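Local structure of transcriptional regulator (1Z4E) at residues D52-L57 with V72-Y77. The protein has the GNAT fold and may act as an acyltransferase, possibly with a role in transcriptional regulation. Residues are numbered along the deposited sequence; the frame is centred on the assembly and turned at random.
Sequences DKNNEL and VTFTPY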
loop_
_atom_site.group_PDB
_atom_site.type_symbol
_atom_site.label_atom_id
_atom_site.label_comp_id
_atom_site.label_asym_id
_atom_site.label_seq_id
_atom_site.Cartn_x
_atom_site.Cartn_y
_atom_site.Cartn_z
ATOM N N ASP A 52 2.200 -1.948 16.050
ATOM C CA ASP A 52 2.496 -0.818 15.164
ATOM C C ASP A 52 1.303 0.132 15.189
ATOM O O ASP A 52 0.232 -0.203 14.676
ATOM C CB ASP A 52 2.729 -1.319 13.735
ATOM C CG ASP A 52 3.147 -0.210 12.776
ATOM O OD1 ASP A 52 3.088 0.983 13.158
ATOM O OD2 ASP A 52 3.526 -0.539 11.631
ATOM N N LYS A 53 1.479 1.309 15.791
ATOM C CA LYS A 53 0.393 2.289 15.882
ATOM C C LYS A 53 -0.113 2.831 14.536
ATOM O O LYS A 53 -1.221 3.362 14.459
ATOM C CB LYS A 53 0.806 3.467 16.773
ATOM C CG LYS A 53 0.922 3.121 18.251
ATOM C CD LYS A 53 1.283 4.344 19.099
ATOM C CE LYS A 53 0.131 5.344 19.206
ATOM N NZ LYS A 53 -1.047 4.797 19.955
ATOM N N ASN A 54 0.692 2.690 13.487
ATOM C CA ASN A 54 0.318 3.176 12.156
ATOM C C ASN A 54 -0.245 2.077 11.260
ATOM O O ASN A 54 -0.382 2.260 10.045
ATOM C CB ASN A 54 1.528 3.821 11.475
ATOM C CG ASN A 54 1.922 5.138 12.113
ATOM O OD1 ASN A 54 3.102 5.479 12.174
ATOM N ND2 ASN A 54 0.936 5.891 12.580
ATOM N N ASN A 55 -0.556 0.933 11.863
ATOM C CA ASN A 55 -1.132 -0.198 11.140
ATOM C C ASN A 55 -2.299 -0.637 12.017
ATOM O O ASN A 55 -2.094 -1.055 13.152
ATOM C CB ASN A 55 -0.094 -1.317 11.008
ATOM C CG ASN A 55 -0.425 -2.288 9.902
ATOM O OD1 ASN A 55 -1.305 -2.029 9.077
ATOM N ND2 ASN A 55 0.290 -3.408 9.863
ATOM N N GLU A 56 -3.524 -0.536 11.506
ATOM C CA GLU A 56 -4.680 -0.877 12.322
ATOM C C GLU A 56 -5.736 -1.763 11.686
ATOM O O GLU A 56 -5.962 -1.736 10.473
ATOM C CB GLU A 56 -5.374 0.405 12.785
ATOM C CG GLU A 56 -4.430 1.482 13.296
ATOM C CD GLU A 56 -5.149 2.763 13.648
ATOM O OE1 GLU A 56 -6.117 3.113 12.941
ATOM O OE2 GLU A 56 -4.737 3.427 14.623
ATOM N N LEU A 57 -6.388 -2.548 12.537
ATOM C CA LEU A 57 -7.484 -3.404 12.117
ATOM C C LEU A 57 -8.702 -2.724 12.723
ATOM O O LEU A 57 -8.755 -2.476 13.935
ATOM C CB LEU A 57 -7.312 -4.822 12.667
ATOM C CG LEU A 57 -6.311 -5.663 11.876
ATOM C CD1 LEU A 57 -5.921 -6.913 12.662
ATOM C CD2 LEU A 57 -6.933 -6.028 10.526
ATOM N N VAL A 72 -6.093 -0.641 7.834
ATOM C CA VAL A 72 -5.656 0.629 7.285
ATOM C C VAL A 72 -4.236 0.885 7.778
ATOM O O VAL A 72 -3.918 0.644 8.952
ATOM C CB VAL A 72 -6.613 1.776 7.691
ATOM C CG1 VAL A 72 -6.608 1.959 9.203
ATOM C CG2 VAL A 72 -6.212 3.070 6.979
ATOM N N THR A 73 -3.377 1.330 6.865
ATOM C CA THR A 73 -1.977 1.603 7.173
ATOM C C THR A 73 -1.629 3.036 6.771
ATOM O O THR A 73 -1.920 3.464 5.649
ATOM C CB THR A 73 -1.051 0.638 6.406
ATOM O OG1 THR A 73 -1.076 0.966 5.012
ATOM C CG2 THR A 73 -1.524 -0.789 6.562
ATOM N N PHE A 74 -1.011 3.769 7.695
ATOM C CA PHE A 74 -0.621 5.160 7.473
ATOM C C PHE A 74 0.882 5.149 7.260
ATOM O O PHE A 74 1.630 4.724 8.138
ATOM C CB PHE A 74 -0.986 5.994 8.700
ATOM C CG PHE A 74 -2.409 5.819 9.134
ATOM C CD1 PHE A 74 -3.450 6.359 8.390
ATOM C CD2 PHE A 74 -2.712 5.079 10.275
ATOM C CE1 PHE A 74 -4.781 6.163 8.773
ATOM C CE2 PHE A 74 -4.033 4.876 10.667
ATOM C CZ PHE A 74 -5.070 5.418 9.916
ATOM N N THR A 75 1.320 5.631 6.103
ATOM C CA THR A 75 2.739 5.590 5.745
ATOM C C THR A 75 3.274 6.880 5.112
ATOM O O THR A 75 2.582 7.528 4.335
ATOM C CB THR A 75 2.969 4.438 4.725
ATOM O OG1 THR A 75 2.382 3.234 5.235
ATOM C CG2 THR A 75 4.463 4.206 4.463
ATOM N N PRO A 76 4.518 7.269 5.452
ATOM C CA PRO A 76 5.099 8.484 4.870
ATOM C C PRO A 76 5.768 8.141 3.538
ATOM O O PRO A 76 6.303 7.046 3.373
ATOM C CB PRO A 76 6.120 8.918 5.919
ATOM C CG PRO A 76 6.600 7.598 6.476
ATOM C CD PRO A 76 5.301 6.818 6.622
ATOM N N TYR A 77 5.723 9.078 2.598
ATOM C CA TYR A 77 6.335 8.921 1.284
ATOM C C TYR A 77 6.975 10.268 0.938
ATOM O O TYR A 77 6.644 11.285 1.546
ATOM C CB TYR A 77 5.271 8.596 0.228
ATOM C CG TYR A 77 4.520 7.306 0.464
ATOM C CD1 TYR A 77 4.963 6.098 -0.079
ATOM C CD2 TYR A 77 3.363 7.295 1.234
ATOM C CE1 TYR A 77 4.252 4.901 0.145
ATOM C CE2 TYR A 77 2.658 6.129 1.463
ATOM C CZ TYR A 77 3.097 4.939 0.919
ATOM O OH TYR A 77 2.353 3.805 1.148
#
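The open end of the beta hairpin of strands 55-62 and 65-76 lies in the central sheet of the GNAT fold, just after helix 40-51. A type I turn from Asp52 to Asn55 leads into strand 55-62; within it Asp52 OD1 accepts from Asn54 N (3.0 Å), an Asx turn. Three backbone bonds join the segments, two between the antiparallel strands and one to Asn54, just before strand 55-62. Glu56 and Val72 form a hydrogen-bonded pair, with Glu56 N to Val72 O at 2.8 Å, nearly along the C=O axis, and Val72 N to Glu56 O at 2.9 Å. Phe74 N reaches Asn54 O at 2.9 Å, almost straight (169°), and Thr73 CA adds a CA-H...O contact to the same oxygen. Glu56, with CG anti to its carbonyl carbon and the chain extended beyond, lies beside Val72 on one face and brings OE1 to the ring edge of Phe74, 3.6 Å from CE2, carboxylate and ring 83° apart. Arg113 and Arg117 bind OE2 by salt bridges, probably favouring the ionised carboxylate. Asn55 and Thr73, a non-hydrogen-bonded pair, occupy the other face, where Asn55 OD1 accepts from Gln71 NE2 and ND2 donates to Pro76 O of the second subunit.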